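Local coordinates for putative dehydrogenase (Amycolatopsis orientalis, PDB 5A9T), which catalyses the stereoselective reduction of imines to amines with NADPH as the hydride donor, at residues N183-L186 / H187-L191; D208-P212 / A213-Q217; E142-E145 / E146-T150. All coordinates share one frame; numbering follows the deposited sequence.

Contact 1. Residues N183-L186 / H187-L191; sequences NGFL and HAAAL
His187, Ala188, Ala189 and Ala190 each donate a backbone N-H to the carbonyl four residues earlier, from Asn183 to Leu186. The four bonds are those of a regular alpha-helix, part of the long helix 166-193. The shortest runs 2.8 Å from Ala189 N to Phe185 O, and the longest 3.0 Å from Ala188 N to Gly184 O. The latter is also the straightest, with 168° at the hydrogen.

One side-chain pair meets across the turn. The CB of Ala189 lies over one face of the Phe185 ring, 4.1 Å from Phe185 CZ. The ring stands there because its CG is anti to the backbone N (chi1 170°). Phe185 also packs on Thr203 of helix 199-228 and on Ile219 of the second subunit. Ala188 CB is 3.4 Å from Gly184 O and packs on Phe202 and on Ala173 of the second subunit.

His187 touches the turn before it through CB, 3.5 Å from Asn183 O. Its NE2 is hydrogen-bonded to Asp258 O and its ND1 to Ser176 OG of the second subunit. With both ring nitrogens engaged, the buried imidazole is probably held in its rotation, and it ties this helix to the dimer partner.

Contact 2. Residues D208-P212 / A213-Q217; sequences DWFLP and AVIGQ
Val214 is the bump that sits between two aromatic rings of the preceding turn. Its CG2 reaches Trp209 CZ2 at 3.6 Å. Its CB lies over one face of the Phe210 ring in a CH-pi contact, 4.0 Å from the centroid and 22° off the normal. With CG1 anti to the backbone N (chi1 180°), CG2 lies between the indole (CZ2) and the phenyl (CD1), while CG1 stays on Phe210, near CE1 and CZ.

The Phe210 ring also borders Ile215, with Ile215 CG1 3.7 Å from Phe210 CE2. The two side chains cross at about a right angle. The rim of the ring, in its plane, receives Trp209 CH2. Beside the indole, Ala213 CB packs 3.7 Å from Trp209 CD1. Leu211 and Ile215 meet more loosely through their CD1 atoms.

Pi-type turns in helix 199-228 of the C-terminal domain accompany this packing. Val214 N makes the ordinary i+4 bond to Phe210 O. Ile215 N to the same oxygen, and Gly216 N to Leu211 O at 2.9 Å, are the i+5 bonds of a pi-type turn. Pro212 has no N-H to give, and the helix is kinked there. Helix segments 208-212 and 213-217 are inclined at 17°.

At Gly216 a CB would run into Pro212 O. That oxygen receives a weak bond from Gln217 N and a water at 2.8 Å. The second subunit covers this part of the helix with Leu174 against Phe210, Met178 against Ile215 and its own Leu211 against Leu211. Val134 of that subunit packs on Trp209.

Contact 3. Residues E142-E145 / E146-T150; sequences EVFE and EYKET
Lys148 lies across the Phe144 ring and beside Glu145, one turn along helix 141-152. This helix joins strands 134-139 and 156-161 in a beta-alpha-beta unit of the Rossmann-type nucleotide-binding domain.

The backbone bonds are regular at first. Glu146 N reaches Glu142 O at 2.9 Å, and Tyr147 N reaches Val143 O. The next turn is less regular: Lys148 N bonds weakly to Phe144 O, with 119° at the hydrogen. The helix is kinked just beyond, where the N-H groups of Glu149 and Thr150 lack their bonds to the turn before. A water bridges the break, donating to Glu145 O and accepting from Glu149 N.

The apolar contacts involve two rings. Lys148 CB sits over one face of Phe144 in a CH-pi contact, 4.2 Å from the centroid. Val143 CG1 only grazes Tyr147 CD2. Phe144 and Val143 both pack on Leu117 of strand 115-121, and the Phe144 ring also meets that of His159.

Two charged pairs occur, on different flanks of the helix. Lys148 and Glu145 run side by side, pointing the same way, and form a salt bridge whose hydrogen bond is long and weak. An alanine in place of Lys148 would remove the ammonium and most of the aliphatic chain, and would probably leave the Glu145 carboxylate without its mate. The Glu146 carboxylate pairs instead with Arg63, and its CG lies over one face of the Tyr147 ring.

Lys148 CG stands between the backbone N and the carbonyl carbon (chi1 62°), and bends at chi3 and chi4 bring Lys148 NZ to 3.3 Å from Glu145 OE1.

How the contacts relate
Contacts 1 and 2 lie on successive helices of the C-terminal domain, with centres 16 Å apart and nearest atoms about 7 Å apart. They do not touch each other, but both pack against the second subunit. Both are near bound methyltetrahydroisoquinoline: the side chain of Asn183 in contact 1 is about 6 Å from a bound molecule, and that of Phe210 in contact 2 about 7 Å from a bound molecule of the same ligand. A calcium ion lies about 8 Å from the side chain of Ala190 of contact 1. Contact 3 stands apart in the nucleotide-binding domain, away from the annotated sites. Its centre is 42 Å from that of contact 1 and 35 Å from that of contact 2.

Contact 1. Residues N183-L186 / H187-L191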
loop_
_atom_site.group_PDB
_atom_site.type_symbol
_atom_site.label_atom_id
_atom_site.label_comp_id
_atom_site.label_asym_id
_atom_site.label_seq_id
_atom_site.Cartn_x
_atom_site.Cartn_y
_atom_site.Cartn_z
ATOM N N ASN A 183 -0.004 -6.985 4.110
ATOM C CA ASN A 183 -0.239 -7.256 5.531
ATOM C C ASN A 183 -1.116 -6.153 6.139
ATOM O O ASN A 183 -1.944 -6.425 7.003
ATOM C CB ASN A 183 1.092 -7.469 6.260
ATOM C CG ASN A 183 1.795 -8.742 5.858
ATOM O OD1 ASN A 183 3.046 -8.794 6.089
ATOM N ND2 ASN A 183 1.166 -9.592 5.236
ATOM N N GLY A 184 -0.786 -4.892 5.814
ATOM C CA GLY A 184 -1.599 -3.791 6.271
ATOM C C GLY A 184 -3.023 -3.904 5.835
ATOM O O GLY A 184 -3.948 -3.724 6.655
ATOM N N PHE A 185 -3.265 -4.245 4.567
ATOM C CA PHE A 185 -4.630 -4.462 4.146
ATOM C C PHE A 185 -5.316 -5.572 4.934
ATOM O O PHE A 185 -6.482 -5.439 5.296
ATOM C CB PHE A 185 -4.725 -4.719 2.633
ATOM C CG PHE A 185 -6.067 -5.179 2.234
ATOM C CD1 PHE A 185 -7.098 -4.229 2.021
ATOM C CD2 PHE A 185 -6.393 -6.508 2.124
ATOM C CE1 PHE A 185 -8.390 -4.656 1.764
ATOM C CE2 PHE A 185 -7.680 -6.910 1.827
ATOM C CZ PHE A 185 -8.687 -6.017 1.711
ATOM N N LEU A 186 -4.621 -6.687 5.121
ATOM C CA LEU A 186 -5.247 -7.827 5.796
ATOM C C LEU A 186 -5.507 -7.533 7.256
ATOM O O LEU A 186 -6.546 -7.943 7.787
ATOM C CB LEU A 186 -4.313 -9.070 5.665
ATOM C CG LEU A 186 -4.251 -9.586 4.252
ATOM C CD1 LEU A 186 -3.173 -10.660 4.152
ATOM C CD2 LEU A 186 -5.539 -10.103 3.651
ATOM N N HIS A 187 -4.659 -6.744 7.925
ATOM C CA HIS A 187 -4.931 -6.347 9.283
ATOM C C HIS A 187 -6.195 -5.447 9.359
ATOM O O HIS A 187 -7.070 -5.615 10.225
ATOM C CB HIS A 187 -3.726 -5.631 9.951
ATOM C CG HIS A 187 -3.955 -5.392 11.375
ATOM N ND1 HIS A 187 -4.309 -4.192 11.939
ATOM C CD2 HIS A 187 -3.961 -6.315 12.367
ATOM C CE1 HIS A 187 -4.510 -4.384 13.241
ATOM N NE2 HIS A 187 -4.343 -5.664 13.498
ATOM N N ALA A 188 -6.265 -4.504 8.411
ATOM C CA ALA A 188 -7.421 -3.664 8.261
ATOM C C ALA A 188 -8.702 -4.463 8.019
ATOM O O ALA A 188 -9.764 -4.185 8.593
ATOM C CB ALA A 188 -7.194 -2.703 7.162
ATOM N N ALA A 189 -8.620 -5.457 7.132
ATOM C CA ALA A 189 -9.729 -6.331 6.825
ATOM C C ALA A 189 -10.154 -7.116 8.052
ATOM O O ALA A 189 -11.336 -7.310 8.285
ATOM C CB ALA A 189 -9.417 -7.188 5.606
ATOM N N ALA A 190 -9.211 -7.590 8.812
ATOM C CA ALA A 190 -9.570 -8.254 10.075
ATOM C C ALA A 190 -10.284 -7.298 11.029
ATOM O O ALA A 190 -11.251 -7.742 11.689
ATOM C CB ALA A 190 -8.338 -8.855 10.664
ATOM N N LEU A 191 -9.835 -6.070 11.127
ATOM C CA LEU A 191 -10.500 -5.071 11.987
ATOM C C LEU A 191 -11.885 -4.825 11.566
ATOM O O LEU A 191 -12.805 -4.948 12.376
ATOM C CB LEU A 191 -9.712 -3.765 12.037
ATOM C CG LEU A 191 -8.498 -3.742 12.905
ATOM C CD1 LEU A 191 -7.590 -2.562 12.600
ATOM C CD2 LEU A 191 -8.990 -3.717 14.362
#

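Contact 2. Residues D208-P212 / A213-Q217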
loop_
_atom_site.group_PDB
_atom_site.type_symbol
_atom_site.label_atom_id
_atom_site.label_comp_id
_atom_site.label_asym_id
_atom_site.label_seq_id
_atom_site.Cartn_x
_atom_site.Cartn_y
_atom_site.Cartn_z
ATOM N N ASP A 208 -10.232 1.177 -3.820
ATOM C CA ASP A 208 -10.579 2.095 -4.869
ATOM C C ASP A 208 -10.341 3.523 -4.558
ATOM O O ASP A 208 -10.175 4.345 -5.436
ATOM C CB ASP A 208 -12.072 1.830 -5.277
ATOM C CG ASP A 208 -12.343 0.422 -5.825
ATOM O OD1 ASP A 208 -11.415 -0.200 -6.345
ATOM O OD2 ASP A 208 -13.487 -0.092 -5.603
ATOM N N TRP A 209 -10.370 3.896 -3.261
ATOM C CA TRP A 209 -10.170 5.238 -2.809
ATOM C C TRP A 209 -8.880 5.378 -2.007
ATOM O O TRP A 209 -7.980 6.101 -2.413
ATOM C CB TRP A 209 -11.416 5.744 -2.011
ATOM C CG TRP A 209 -11.090 6.965 -1.212
ATOM C CD1 TRP A 209 -10.661 8.194 -1.702
ATOM C CD2 TRP A 209 -11.059 7.107 0.185
ATOM N NE1 TRP A 209 -10.347 9.007 -0.708
ATOM C CE2 TRP A 209 -10.579 8.400 0.486
ATOM C CE3 TRP A 209 -11.353 6.262 1.217
ATOM C CZ2 TRP A 209 -10.394 8.816 1.781
ATOM C CZ3 TRP A 209 -11.247 6.755 2.582
ATOM C CH2 TRP A 209 -10.762 8.028 2.794
ATOM N N PHE A 210 -8.775 4.752 -0.841
ATOM C CA PHE A 210 -7.741 5.129 0.136
ATOM C C PHE A 210 -6.342 4.858 -0.361
ATOM O O PHE A 210 -5.429 5.707 -0.219
ATOM C CB PHE A 210 -8.033 4.438 1.466
ATOM C CG PHE A 210 -7.219 4.912 2.648
ATOM C CD1 PHE A 210 -7.595 6.036 3.357
ATOM C CD2 PHE A 210 -6.096 4.186 3.072
ATOM C CE1 PHE A 210 -6.864 6.473 4.411
ATOM C CE2 PHE A 210 -5.380 4.634 4.141
ATOM C CZ PHE A 210 -5.764 5.794 4.783
ATOM N N LEU A 211 -6.149 3.670 -0.960
ATOM C CA LEU A 211 -4.836 3.327 -1.459
ATOM C C LEU A 211 -4.213 4.367 -2.400
ATOM O O LEU A 211 -3.142 4.883 -2.104
ATOM C CB LEU A 211 -4.866 1.894 -1.983
ATOM C CG LEU A 211 -3.529 1.281 -2.376
ATOM C CD1 LEU A 211 -2.618 1.025 -1.195
ATOM C CD2 LEU A 211 -3.803 0.028 -3.132
ATOM N N PRO A 212 -4.886 4.724 -3.491
ATOM C CA PRO A 212 -4.290 5.715 -4.344
ATOM C C PRO A 212 -4.442 7.146 -3.886
ATOM O O PRO A 212 -3.473 7.946 -3.980
ATOM C CB PRO A 212 -5.047 5.479 -5.652
ATOM C CG PRO A 212 -6.365 4.886 -5.251
ATOM C CD PRO A 212 -6.022 4.032 -4.098
ATOM N N ALA A 213 -5.623 7.502 -3.345
ATOM C CA ALA A 213 -5.909 8.877 -3.075
ATOM C C ALA A 213 -5.319 9.415 -1.845
ATOM O O ALA A 213 -5.183 10.644 -1.676
ATOM C CB ALA A 213 -7.416 9.120 -3.127
ATOM N N VAL A 214 -5.082 8.553 -0.845
ATOM C CA VAL A 214 -4.498 8.937 0.374
ATOM C C VAL A 214 -3.064 8.417 0.449
ATOM O O VAL A 214 -2.138 9.194 0.558
ATOM C CB VAL A 214 -5.353 8.546 1.634
ATOM C CG1 VAL A 214 -4.649 8.990 2.899
ATOM C CG2 VAL A 214 -6.771 9.141 1.516
ATOM N N ILE A 215 -2.850 7.111 0.520
ATOM C CA ILE A 215 -1.482 6.586 0.706
ATOM C C ILE A 215 -0.594 7.081 -0.436
ATOM O O ILE A 215 0.498 7.626 -0.218
ATOM C CB ILE A 215 -1.558 5.046 0.831
ATOM C CG1 ILE A 215 -2.329 4.634 2.123
ATOM C CG2 ILE A 215 -0.106 4.527 0.920
ATOM C CD1 ILE A 215 -2.587 3.163 2.249
ATOM N N GLY A 216 -1.044 6.787 -1.659
ATOM C CA GLY A 216 -0.220 7.105 -2.832
ATOM C C GLY A 216 0.079 8.590 -2.963
ATOM O O GLY A 216 1.190 9.060 -3.183
ATOM N N GLN A 217 -0.984 9.424 -2.791
ATOM C CA GLN A 217 -0.812 10.863 -2.949
ATOM C C GLN A 217 0.078 11.408 -1.859
ATOM O O GLN A 217 0.896 12.318 -2.092
ATOM C CB GLN A 217 -2.141 11.598 -2.923
ATOM C CG GLN A 217 -2.922 11.480 -4.205
ATOM C CD GLN A 217 -2.169 12.009 -5.430
ATOM O OE1 GLN A 217 -1.759 11.236 -6.305
ATOM N NE2 GLN A 217 -1.964 13.321 -5.486
HETATM O O HOH W 1 -1.475 8.027 -5.897
#

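Contact 3. Residues E142-E145 / E146-T150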
loop_
_atom_site.group_PDB
_atom_site.type_symbol
_atom_site.label_atom_id
_atom_site.label_comp_id
_atom_site.label_asym_id
_atom_site.label_seq_id
_atom_site.Cartn_x
_atom_site.Cartn_y
_atom_site.Cartn_z
ATOM N N GLU A 142 21.901 0.171 -25.654
ATOM C CA GLU A 142 21.899 -0.209 -27.090
ATOM C C GLU A 142 21.144 -1.457 -27.349
ATOM O O GLU A 142 20.361 -1.554 -28.293
ATOM C CB GLU A 142 23.363 -0.389 -27.587
ATOM C CG GLU A 142 24.216 0.874 -27.612
ATOM C CD GLU A 142 24.486 1.479 -26.234
ATOM O OE1 GLU A 142 24.784 0.750 -25.219
ATOM O OE2 GLU A 142 24.255 2.683 -26.189
ATOM N N VAL A 143 21.331 -2.446 -26.465
ATOM C CA VAL A 143 20.589 -3.679 -26.569
ATOM C C VAL A 143 19.086 -3.462 -26.402
ATOM O O VAL A 143 18.261 -3.962 -27.082
ATOM C CB VAL A 143 21.032 -4.881 -25.619
ATOM C CG1 VAL A 143 20.080 -6.028 -25.567
ATOM C CG2 VAL A 143 22.488 -5.317 -25.924
ATOM N N PHE A 144 18.767 -2.677 -25.362
ATOM C CA PHE A 144 17.422 -2.330 -25.170
ATOM C C PHE A 144 16.778 -1.658 -26.421
ATOM O O PHE A 144 15.702 -2.040 -26.812
ATOM C CB PHE A 144 17.215 -1.414 -23.881
ATOM C CG PHE A 144 15.801 -1.091 -23.553
ATOM C CD1 PHE A 144 15.057 -1.959 -22.821
ATOM C CD2 PHE A 144 15.243 0.091 -23.956
ATOM C CE1 PHE A 144 13.758 -1.691 -22.471
ATOM C CE2 PHE A 144 13.916 0.344 -23.720
ATOM C CZ PHE A 144 13.168 -0.538 -22.959
ATOM N N GLU A 145 17.479 -0.648 -26.942
ATOM C CA GLU A 145 16.957 -0.020 -28.160
ATOM C C GLU A 145 16.791 -0.986 -29.334
ATOM O O GLU A 145 15.797 -0.940 -30.045
ATOM C CB GLU A 145 17.815 1.189 -28.575
ATOM C CG GLU A 145 17.636 2.373 -27.621
ATOM C CD GLU A 145 16.143 2.811 -27.473
ATOM O OE1 GLU A 145 15.486 3.046 -28.530
ATOM O OE2 GLU A 145 15.591 2.865 -26.323
ATOM N N GLU A 146 17.744 -1.890 -29.510
ATOM C CA GLU A 146 17.685 -2.870 -30.559
ATOM C C GLU A 146 16.483 -3.760 -30.529
ATOM O O GLU A 146 15.846 -4.092 -31.504
ATOM C CB GLU A 146 19.030 -3.678 -30.592
ATOM C CG GLU A 146 19.128 -4.602 -31.809
ATOM C CD GLU A 146 20.443 -5.318 -31.844
ATOM O OE1 GLU A 146 21.296 -5.199 -30.962
ATOM O OE2 GLU A 146 20.644 -6.121 -32.818
ATOM N N TYR A 147 16.121 -4.204 -29.289
ATOM C CA TYR A 147 15.156 -5.183 -29.108
ATOM C C TYR A 147 13.865 -4.800 -28.375
ATOM O O TYR A 147 13.062 -5.640 -28.192
ATOM C CB TYR A 147 15.801 -6.452 -28.437
ATOM C CG TYR A 147 16.729 -7.179 -29.438
ATOM C CD1 TYR A 147 16.198 -7.844 -30.519
ATOM C CD2 TYR A 147 18.071 -7.185 -29.228
ATOM C CE1 TYR A 147 17.034 -8.467 -31.446
ATOM C CE2 TYR A 147 18.888 -7.818 -30.156
ATOM C CZ TYR A 147 18.358 -8.483 -31.207
ATOM O OH TYR A 147 19.210 -9.114 -32.106
ATOM N N LYS A 148 13.716 -3.532 -28.063
ATOM C CA LYS A 148 12.535 -3.184 -27.333
ATOM C C LYS A 148 11.263 -3.547 -28.039
ATOM O O LYS A 148 10.329 -3.929 -27.345
ATOM C CB LYS A 148 12.560 -1.733 -26.914
ATOM C CG LYS A 148 12.587 -0.850 -28.043
ATOM C CD LYS A 148 13.000 0.538 -27.584
ATOM C CE LYS A 148 11.829 1.430 -27.294
ATOM N NZ LYS A 148 12.259 2.745 -27.883
ATOM N N GLU A 149 11.151 -3.442 -29.381
ATOM C CA GLU A 149 9.929 -3.840 -30.018
ATOM C C GLU A 149 9.603 -5.294 -29.898
ATOM O O GLU A 149 8.469 -5.710 -29.664
ATOM C CB GLU A 149 9.918 -3.329 -31.480
ATOM C CG GLU A 149 8.870 -3.880 -32.372
ATOM N N THR A 150 10.604 -6.164 -29.992
ATOM C CA THR A 150 10.425 -7.587 -29.745
ATOM C C THR A 150 10.045 -7.833 -28.250
ATOM O O THR A 150 9.150 -8.605 -27.947
ATOM C CB THR A 150 11.737 -8.350 -30.038
ATOM O OG1 THR A 150 11.948 -8.223 -31.473
ATOM C CG2 THR A 150 11.644 -9.810 -29.751
HETATM O O HOH W 2 13.272 -2.220 -30.880
#